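Side-chain contacts in DNA fragmentation factor subunit beta (Mus musculus, PDB 1V0D), which cuts DNA as a nuclease during apoptosis, inducing DNA fragmentation and chromatin condensation: residues S162-S165 and R166-Y170; S175-T178 and S179-E183; K199-S202 and V203-G207; N249-S252 and R253-S257. One frame throughout, in Å; residues are numbered along the deposited sequence.

Contact 1. Residues S162-S165 and R166-Y170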
loop_
_atom_site.group_PDB
_atom_site.type_symbol
_atom_site.label_atom_id
_atom_site.label_comp_id
_atom_site.label_asym_id
_atom_site.label_seq_id
_atom_site.Cartn_x
_atom_site.Cartn_y
_atom_site.Cartn_z
ATOM N N SER A 162 7.000 12.273 7.998
ATOM C CA SER A 162 6.601 10.953 7.565
ATOM C C SER A 162 7.748 9.961 7.683
ATOM O O SER A 162 7.572 8.863 8.210
ATOM C CB SER A 162 6.124 11.013 6.124
ATOM O OG SER A 162 5.892 9.707 5.643
ATOM N N CYS A 163 8.919 10.352 7.186
ATOM C CA CYS A 163 10.091 9.496 7.231
ATOM C C CYS A 163 10.483 9.218 8.665
ATOM O O CYS A 163 10.772 8.076 9.017
ATOM C CB CYS A 163 11.267 10.150 6.505
ATOM S SG CYS A 163 12.790 9.173 6.545
ATOM N N GLU A 164 10.502 10.265 9.488
ATOM C CA GLU A 164 10.845 10.132 10.906
ATOM C C GLU A 164 9.957 9.108 11.597
ATOM O O GLU A 164 10.377 8.434 12.532
ATOM C CB GLU A 164 10.674 11.463 11.625
ATOM C CG GLU A 164 11.668 12.524 11.234
ATOM C CD GLU A 164 11.358 13.853 11.898
ATOM O OE1 GLU A 164 10.956 13.831 13.092
ATOM O OE2 GLU A 164 11.523 14.907 11.231
ATOM N N SER A 165 8.722 9.003 11.125
ATOM C CA SER A 165 7.761 8.083 11.697
ATOM C C SER A 165 8.108 6.636 11.411
ATOM O O SER A 165 8.044 5.789 12.306
ATOM C CB SER A 165 6.373 8.402 11.164
ATOM O OG SER A 165 6.040 9.746 11.473
ATOM N N ARG A 166 8.469 6.340 10.168
ATOM C CA ARG A 166 8.808 4.971 9.824
ATOM C C ARG A 166 9.978 4.558 10.690
ATOM O O ARG A 166 9.973 3.494 11.309
ATOM C CB ARG A 166 9.214 4.859 8.362
ATOM C CG ARG A 166 8.252 5.494 7.395
ATOM C CD ARG A 166 8.672 5.185 5.973
ATOM N NE ARG A 166 7.741 5.723 4.986
ATOM C CZ ARG A 166 7.501 5.132 3.822
ATOM N NH1 ARG A 166 8.131 3.996 3.535
ATOM N NH2 ARG A 166 6.629 5.658 2.959
ATOM N N ILE A 167 10.977 5.426 10.745
ATOM C CA ILE A 167 12.175 5.138 11.506
ATOM C C ILE A 167 11.943 5.064 13.001
ATOM O O ILE A 167 12.566 4.252 13.689
ATOM C CB ILE A 167 13.272 6.148 11.138
ATOM C CG1 ILE A 167 13.792 5.785 9.747
ATOM C CG2 ILE A 167 14.398 6.141 12.158
ATOM C CD1 ILE A 167 14.695 6.817 9.152
ATOM N N ARG A 168 11.035 5.889 13.506
ATOM C CA ARG A 168 10.723 5.864 14.929
ATOM C C ARG A 168 9.971 4.566 15.160
ATOM O O ARG A 168 10.030 3.978 16.240
ATOM C CB ARG A 168 9.839 7.042 15.291
ATOM C CG ARG A 168 10.185 7.668 16.610
ATOM C CD ARG A 168 9.743 9.109 16.600
ATOM N NE ARG A 168 10.103 9.815 17.820
ATOM C CZ ARG A 168 10.114 11.138 17.913
ATOM N NH1 ARG A 168 9.784 11.869 16.852
ATOM N NH2 ARG A 168 10.458 11.730 19.054
ATOM N N GLY A 169 9.265 4.128 14.120
ATOM C CA GLY A 169 8.525 2.884 14.183
ATOM C C GLY A 169 9.493 1.726 14.323
ATOM O O GLY A 169 9.244 0.785 15.070
ATOM N N TYR A 170 10.609 1.787 13.603
ATOM C CA TYR A 170 11.605 0.734 13.698
ATOM C C TYR A 170 12.200 0.742 15.122
ATOM O O TYR A 170 12.479 -0.324 15.683
ATOM C CB TYR A 170 12.720 0.913 12.647
ATOM C CG TYR A 170 12.245 0.956 11.202
ATOM C CD1 TYR A 170 11.098 0.264 10.797
ATOM C CD2 TYR A 170 12.954 1.670 10.230
ATOM C CE1 TYR A 170 10.670 0.284 9.478
ATOM C CE2 TYR A 170 12.521 1.689 8.892
ATOM C CZ TYR A 170 11.382 0.995 8.536
ATOM O OH TYR A 170 10.926 1.006 7.241
HETATM O O HOH W 1 5.189 8.561 3.527
#
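Cys163 and Ile167, one helical turn apart, make the compact side of this contact and illustrate how neighbouring turns of a helix can serve two environments. Ile167 N donates to Cys163 O at 3.2 Å in an almost straight bond (175° at the hydrogen), and the side chains meet on the same flank. Cys163 carries SG opposite its own backbone N (chi1 179°), beside the carbonyl carbon; Ile167 sets CG1 beside its backbone N (chi1 -74°) and extends CD1 back toward the sulfur, 4.0 Å from Cys163 SG. Both residues are buried.

The other flanks are looser. Glu164 OE1 and Arg168 NH1 stand 4.4 Å apart, too far for a salt bridge, although the opposite charges probably still attract; the exposed Arg168 makes a cation-pi contact with Tyr205. Ser162 OG and Arg166 NE are likewise 4.4 Å apart, and a water joins the two side chains instead: it bonds to Ser162 OG and accepts from Arg166 NH2 at 3.3 Å, in the plane of the guanidinium and at its edge. Arg166 NH1 has a direct partner in Trp259 O, and Ser165 OG turns back to Tyr161 O.

The nine residues lie within helix 155-175. Tyr209 and Phe210, from the loop before strand 227-228, pack on Cys163, and Asn206 of the same loop touches Ile167; Tyr170 meets His263 of strand 260-263 edge-to-face.

Contact 2. Residues S175-T178 and S179-E183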
loop_
_atom_site.group_PDB
_atom_site.type_symbol
_atom_site.label_atom_id
_atom_site.label_comp_id
_atom_site.label_asym_id
_atom_site.label_seq_id
_atom_site.Cartn_x
_atom_site.Cartn_y
_atom_site.Cartn_z
ATOM N N SER A 175 12.400 -1.966 20.797
ATOM C CA SER A 175 12.185 -1.994 22.250
ATOM C C SER A 175 11.281 -3.166 22.605
ATOM O O SER A 175 11.594 -3.978 23.479
ATOM C CB SER A 175 11.527 -0.706 22.733
ATOM O OG SER A 175 12.475 0.339 22.799
ATOM N N ALA A 176 10.154 -3.243 21.908
ATOM C CA ALA A 176 9.191 -4.310 22.111
ATOM C C ALA A 176 9.856 -5.687 22.261
ATOM O O ALA A 176 9.239 -6.636 22.751
ATOM C CB ALA A 176 8.214 -4.333 20.940
ATOM N N TYR A 177 11.115 -5.799 21.846
ATOM C CA TYR A 177 11.819 -7.071 21.917
ATOM C C TYR A 177 12.541 -7.307 23.241
ATOM O O TYR A 177 12.897 -8.443 23.559
ATOM C CB TYR A 177 12.826 -7.164 20.770
ATOM C CG TYR A 177 13.325 -8.569 20.486
ATOM C CD1 TYR A 177 12.525 -9.488 19.807
ATOM C CD2 TYR A 177 14.607 -8.970 20.874
ATOM C CE1 TYR A 177 12.987 -10.773 19.512
ATOM C CE2 TYR A 177 15.081 -10.250 20.587
ATOM C CZ TYR A 177 14.267 -11.148 19.902
ATOM O OH TYR A 177 14.734 -12.413 19.585
ATOM N N THR A 178 12.752 -6.251 24.020
ATOM C CA THR A 178 13.460 -6.392 25.289
ATOM C C THR A 178 12.932 -7.541 26.143
ATOM O O THR A 178 13.671 -8.119 26.937
ATOM C CB THR A 178 13.393 -5.096 26.134
ATOM O OG1 THR A 178 13.817 -3.978 25.346
ATOM C CG2 THR A 178 14.312 -5.203 27.346
ATOM N N SER A 179 11.656 -7.874 25.973
ATOM C CA SER A 179 11.034 -8.949 26.746
ATOM C C SER A 179 11.506 -10.341 26.334
ATOM O O SER A 179 11.580 -11.243 27.165
ATOM C CB SER A 179 9.507 -8.886 26.623
ATOM O OG SER A 179 9.079 -9.261 25.322
ATOM N N MET A 180 11.820 -10.521 25.056
ATOM C CA MET A 180 12.277 -11.821 24.580
ATOM C C MET A 180 13.782 -12.004 24.759
ATOM O O MET A 180 14.378 -12.937 24.216
ATOM C CB MET A 180 11.868 -12.010 23.118
ATOM C CG MET A 180 10.366 -12.166 22.958
ATOM S SD MET A 180 9.797 -12.248 21.243
ATOM C CE MET A 180 8.930 -10.618 21.043
ATOM N N VAL A 181 14.376 -11.106 25.544
ATOM C CA VAL A 181 15.801 -11.129 25.855
ATOM C C VAL A 181 15.961 -11.759 27.241
ATOM O O VAL A 181 15.037 -11.705 28.056
ATOM C CB VAL A 181 16.373 -9.698 25.903
ATOM C CG1 VAL A 181 17.845 -9.731 26.241
ATOM C CG2 VAL A 181 16.145 -9.008 24.582
ATOM N N ASP A 182 17.122 -12.358 27.509
ATOM C CA ASP A 182 17.377 -12.975 28.810
ATOM C C ASP A 182 17.336 -11.887 29.869
ATOM O O ASP A 182 17.883 -10.805 29.665
ATOM C CB ASP A 182 18.756 -13.630 28.846
ATOM C CG ASP A 182 18.929 -14.687 27.780
ATOM O OD1 ASP A 182 17.972 -14.903 27.005
ATOM O OD2 ASP A 182 20.024 -15.298 27.718
ATOM N N GLU A 183 16.699 -12.179 31.000
ATOM C CA GLU A 183 16.589 -11.209 32.084
ATOM C C GLU A 183 17.964 -10.689 32.518
ATOM O O GLU A 183 18.120 -9.520 32.886
ATOM C CB GLU A 183 15.856 -11.838 33.272
#
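A Met-aromatic contact between Tyr177 and Met180 forms where helix 155-175 gives way to the loop before helix 186-202, just as a type I beta turn from Ser175 to Thr178 leads the chain out. Ser175 O is gripped twice by Thr178: by its backbone N and by OG1, which donates at 2.9 Å in the carbonyl plane, on a lone pair. A further bond, Met180 N to Tyr177 O at 2.8 Å, bends the chain again and brings the methionine to one face of the ring.

The Tyr177 and Met180 side chains cross at about a right angle. Met180 CB makes a CH-pi contact over one face, 4.1 Å from the centroid of the Tyr177 ring and only 16° off the normal, whereas the sulfur approaches obliquely, with Met180 SD 3.9 Å from Tyr177 CE1. A bend at chi3 (-109°) brings Met180 CE 4.0 Å from Tyr177 CD1. Tyr177 also leans on Val272 and Ala276 of helix 267-281 and on Tyr189 of helix 186-202. With an alanine here, Met180 would probably lose the face it rests on, and a gap would open toward helix 267-281. On the same side of the ring plane as Met180 but near the far rim, Val181 CG2 lies obliquely, 4.0 Å from Tyr177 CD2.

Contact 3. Residues K199-S202 and V203-G207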
loop_
_atom_site.group_PDB
_atom_site.type_symbol
_atom_site.label_atom_id
_atom_site.label_comp_id
_atom_site.label_asym_id
_atom_site.label_seq_id
_atom_site.Cartn_x
_atom_site.Cartn_y
_atom_site.Cartn_z
ATOM N N LYS A 199 21.376 8.959 19.611
ATOM C CA LYS A 199 21.916 9.180 18.272
ATOM C C LYS A 199 20.817 9.461 17.256
ATOM O O LYS A 199 20.991 10.284 16.363
ATOM C CB LYS A 199 22.725 7.965 17.824
ATOM C CG LYS A 199 23.379 8.137 16.474
ATOM C CD LYS A 199 24.615 7.268 16.379
ATOM C CE LYS A 199 25.459 7.655 15.178
ATOM N NZ LYS A 199 26.847 7.116 15.291
ATOM N N LEU A 200 19.689 8.772 17.384
ATOM C CA LEU A 200 18.591 9.000 16.464
ATOM C C LEU A 200 18.052 10.410 16.641
ATOM O O LEU A 200 17.781 11.102 15.661
ATOM C CB LEU A 200 17.468 7.987 16.685
ATOM C CG LEU A 200 17.578 6.723 15.838
ATOM C CD1 LEU A 200 16.341 5.865 16.019
ATOM C CD2 LEU A 200 17.736 7.119 14.382
ATOM N N LYS A 201 17.886 10.838 17.887
ATOM C CA LYS A 201 17.392 12.184 18.139
ATOM C C LYS A 201 18.455 13.161 17.634
ATOM O O LYS A 201 18.146 14.187 17.023
ATOM C CB LYS A 201 17.159 12.399 19.637
ATOM C CG LYS A 201 16.083 11.516 20.263
ATOM C CD LYS A 201 16.149 11.586 21.789
ATOM C CE LYS A 201 15.044 10.754 22.452
ATOM N NZ LYS A 201 15.391 10.254 23.841
ATOM N N SER A 202 19.713 12.815 17.880
ATOM C CA SER A 202 20.844 13.643 17.471
ATOM C C SER A 202 20.857 13.899 15.971
ATOM O O SER A 202 21.465 14.861 15.501
ATOM C CB SER A 202 22.163 12.963 17.841
ATOM O OG SER A 202 22.598 12.100 16.795
ATOM N N VAL A 203 20.193 13.032 15.220
ATOM C CA VAL A 203 20.169 13.158 13.773
ATOM C C VAL A 203 18.739 13.384 13.278
ATOM O O VAL A 203 18.467 13.387 12.081
ATOM C CB VAL A 203 20.793 11.880 13.142
ATOM C CG1 VAL A 203 19.759 10.767 13.047
ATOM C CG2 VAL A 203 21.393 12.200 11.805
ATOM N N GLN A 204 17.824 13.573 14.221
ATOM C CA GLN A 204 16.419 13.806 13.904
ATOM C C GLN A 204 15.782 12.673 13.115
ATOM O O GLN A 204 15.170 12.892 12.065
ATOM C CB GLN A 204 16.272 15.112 13.138
ATOM C CG GLN A 204 16.922 16.253 13.852
ATOM C CD GLN A 204 17.398 17.312 12.896
ATOM O OE1 GLN A 204 16.598 18.083 12.352
ATOM N NE2 GLN A 204 18.713 17.350 12.664
ATOM N N TYR A 205 15.942 11.462 13.636
ATOM C CA TYR A 205 15.367 10.273 13.041
ATOM C C TYR A 205 15.546 10.157 11.524
ATOM O O TYR A 205 14.727 9.534 10.846
ATOM C CB TYR A 205 13.882 10.207 13.416
ATOM C CG TYR A 205 13.667 10.273 14.912
ATOM C CD1 TYR A 205 13.792 11.481 15.607
ATOM C CD2 TYR A 205 13.445 9.110 15.652
ATOM C CE1 TYR A 205 13.714 11.529 17.008
ATOM C CE2 TYR A 205 13.364 9.141 17.052
ATOM C CZ TYR A 205 13.504 10.351 17.723
ATOM O OH TYR A 205 13.462 10.369 19.104
ATOM N N ASN A 206 16.612 10.749 10.988
ATOM C CA ASN A 206 16.870 10.675 9.554
ATOM C C ASN A 206 15.713 11.105 8.666
ATOM O O ASN A 206 15.639 10.691 7.510
ATOM C CB ASN A 206 17.272 9.253 9.172
ATOM C CG ASN A 206 18.658 8.894 9.660
ATOM O OD1 ASN A 206 18.915 7.758 10.061
ATOM N ND2 ASN A 206 19.567 9.866 9.625
ATOM N N GLY A 207 14.815 11.933 9.194
ATOM C CA GLY A 207 13.685 12.402 8.399
ATOM C C GLY A 207 14.201 13.111 7.162
ATOM O O GLY A 207 13.489 13.330 6.180
#
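Leu200 O is the polar centre of this contact, holding two backbone donors that approach from opposite faces of its carbonyl plane. Tyr205 N reaches Leu200 O at 2.8 Å through a fairly straight bond (165° at the hydrogen), and Val203 N reaches Leu200 O at 3.1 Å from well above the plane. Leu200 O also lies over one face of the Tyr205 ring, 4.0 Å above the ring plane and displaced toward the rim. Leu200 CB comes within 4.3 Å of Tyr205 CE2, while Leu200 CD2 loosely meets Val203 CG1.

Lys201 runs beside the tyrosine, the two side chains pointing the same way. Its CG stands beside the backbone N (chi1 -64°) and the chain beyond is extended, which carries the methylenes past the phenol end of the ring; Lys201 CG is 3.8 Å from Tyr205 CZ.

The backbone pattern is a Schellman motif terminating helix 186-202. Gln204, with positive phi (59°), is the C-prime residue, and Gln204 N donates to Lys201 O at 2.9 Å; this reversal is what returns Tyr205 to Leu200.

Farther out, Leu200 packs on Ile167 and Leu171 of helix 155-175 and on Tyr291 and Phe295 of helix 287-295, so the Leu200 side chain lies between two helices. Tyr205 rests on Glu164. At the exposed flank, the Lys201 side chain comes within about 4 Å of a bound lead ion.

Contact 4. Residues N249-S252 and R253-S257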
loop_
_atom_site.group_PDB
_atom_site.type_symbol
_atom_site.label_atom_id
_atom_site.label_comp_id
_atom_site.label_asym_id
_atom_site.label_seq_id
_atom_site.Cartn_x
_atom_site.Cartn_y
_atom_site.Cartn_z
ATOM N N ASN A 249 1.488 16.344 -5.905
ATOM C CA ASN A 249 0.145 15.829 -6.090
ATOM C C ASN A 249 -0.302 15.157 -4.792
ATOM O O ASN A 249 0.498 14.511 -4.115
ATOM C CB ASN A 249 0.238 14.824 -7.236
ATOM C CG ASN A 249 -1.062 14.204 -7.590
ATOM O OD1 ASN A 249 -1.739 13.624 -6.746
ATOM N ND2 ASN A 249 -1.419 14.291 -8.866
ATOM N N ARG A 250 -1.574 15.311 -4.440
ATOM C CA ARG A 250 -2.100 14.705 -3.222
ATOM C C ARG A 250 -2.053 13.187 -3.314
ATOM O O ARG A 250 -1.573 12.514 -2.409
ATOM C CB ARG A 250 -3.542 15.145 -2.978
ATOM C CG ARG A 250 -4.196 14.361 -1.874
ATOM C CD ARG A 250 -5.643 14.727 -1.650
ATOM N NE ARG A 250 -6.200 13.847 -0.628
ATOM C CZ ARG A 250 -6.860 12.719 -0.884
ATOM N NH1 ARG A 250 -7.075 12.329 -2.142
ATOM N NH2 ARG A 250 -7.259 11.952 0.126
ATOM N N GLU A 251 -2.565 12.651 -4.412
ATOM C CA GLU A 251 -2.579 11.211 -4.614
ATOM C C GLU A 251 -1.152 10.677 -4.629
ATOM O O GLU A 251 -0.885 9.552 -4.197
ATOM C CB GLU A 251 -3.272 10.886 -5.931
ATOM C CG GLU A 251 -3.385 9.407 -6.221
ATOM C CD GLU A 251 -4.356 9.124 -7.354
ATOM O OE1 GLU A 251 -5.540 9.532 -7.231
ATOM O OE2 GLU A 251 -3.937 8.498 -8.356
ATOM N N SER A 252 -0.236 11.500 -5.129
ATOM C CA SER A 252 1.171 11.145 -5.200
ATOM C C SER A 252 1.740 11.032 -3.785
ATOM O O SER A 252 2.503 10.124 -3.473
ATOM C CB SER A 252 1.905 12.213 -5.993
ATOM O OG SER A 252 3.278 11.916 -6.097
ATOM N N ARG A 253 1.348 11.957 -2.924
ATOM C CA ARG A 253 1.794 11.956 -1.538
ATOM C C ARG A 253 1.358 10.680 -0.803
ATOM O O ARG A 253 2.073 10.149 0.050
ATOM C CB ARG A 253 1.199 13.171 -0.831
ATOM C CG ARG A 253 1.625 13.365 0.610
ATOM C CD ARG A 253 0.606 14.230 1.326
ATOM N NE ARG A 253 -0.548 13.425 1.705
ATOM C CZ ARG A 253 -1.758 13.917 1.932
ATOM N NH1 ARG A 253 -1.970 15.218 1.808
ATOM N NH2 ARG A 253 -2.751 13.113 2.297
ATOM N N ILE A 254 0.167 10.201 -1.141
ATOM C CA ILE A 254 -0.414 9.008 -0.527
ATOM C C ILE A 254 0.188 7.711 -1.065
ATOM O O ILE A 254 0.389 6.752 -0.310
ATOM C CB ILE A 254 -1.950 8.992 -0.747
ATOM C CG1 ILE A 254 -2.580 10.149 0.021
ATOM C CG2 ILE A 254 -2.549 7.654 -0.318
ATOM C CD1 ILE A 254 -4.026 10.373 -0.312
ATOM N N LEU A 255 0.456 7.668 -2.368
ATOM C CA LEU A 255 1.045 6.478 -2.965
ATOM C C LEU A 255 2.425 6.233 -2.354
ATOM O O LEU A 255 2.844 5.091 -2.163
ATOM C CB LEU A 255 1.149 6.640 -4.481
ATOM C CG LEU A 255 -0.186 6.518 -5.222
ATOM C CD1 LEU A 255 -0.019 6.975 -6.648
ATOM C CD2 LEU A 255 -0.676 5.079 -5.179
ATOM N N PHE A 256 3.121 7.312 -2.023
ATOM C CA PHE A 256 4.432 7.195 -1.425
ATOM C C PHE A 256 4.327 6.374 -0.131
ATOM O O PHE A 256 5.327 5.903 0.412
ATOM C CB PHE A 256 4.987 8.594 -1.157
ATOM C CG PHE A 256 6.472 8.624 -0.938
ATOM C CD1 PHE A 256 7.333 8.127 -1.901
ATOM C CD2 PHE A 256 7.005 9.135 0.238
ATOM C CE1 PHE A 256 8.697 8.139 -1.691
ATOM C CE2 PHE A 256 8.376 9.149 0.452
ATOM C CZ PHE A 256 9.219 8.652 -0.510
ATOM N N SER A 257 3.108 6.205 0.366
ATOM C CA SER A 257 2.888 5.412 1.576
ATOM C C SER A 257 3.164 3.955 1.263
ATOM O O SER A 257 3.559 3.188 2.142
ATOM C CB SER A 257 1.441 5.517 2.050
ATOM O OG SER A 257 1.155 6.829 2.478
#
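Arg253 N donates to Asn249 O at 2.9 Å, the first backbone bond of the short helix 250-255, and Asn249 is also its N-cap. With CG opposite the backbone N (chi1 -179°), the cap residue brings Asn249 OD1 over the first turn, where it accepts from Ser252 N at 3.1 Å and more weakly from Glu251 N. Leu255 N to Glu251 O, 2.9 Å, continues the ladder.

Two polar side chains reach the second subunit. Arg250 NH2 donates to Ala306 O of the second subunit, and Glu251 OE1 bonds to NE2 of His242, a zinc ligand of that subunit, so Glu251 is a second-shell partner of the metal site across the interface. Arg253 makes a cation-pi contact with Trp144; its like charge lies near Arg250, with Arg253 NH2 4.6 Å from Arg250 NE.

Side-chain packing comes next. Ile254 CD1 sits over the centre of one face of the Arg250 guanidinium, 3.6 Å above its plane, which chi4 (-94°) turns broadside to the methyl. A serine in place of Arg250 would probably leave Ala306 O of the second subunit without this donor and take away the flat group that Ile254 CD1 rests on. Glu251 and Leu255 run side by side, CG of Glu251 4.2 Å from CD1 of Leu255.

How the contacts relate
Followed from the N terminus, the four contacts come in series; each spans consecutive residues, so none closes a long loop, and none nests in or crosses another. Contact 1 lies within helix 155-175, contact 2 in the turn leaving that helix, contact 3 at the end of helix 186-202, and contact 4 on helix 250-255. Folding brings contact 3 back against contact 1, with Ile167 packed beside Tyr205 and Cys163 beside Asn206. Contact 1 also reaches contact 4 through a weak hydrogen bond from Arg166 NH2 to Phe256 O. Contacts 2 and 4 fall on opposite sides of the chain's centre, about 36 Å between their centres.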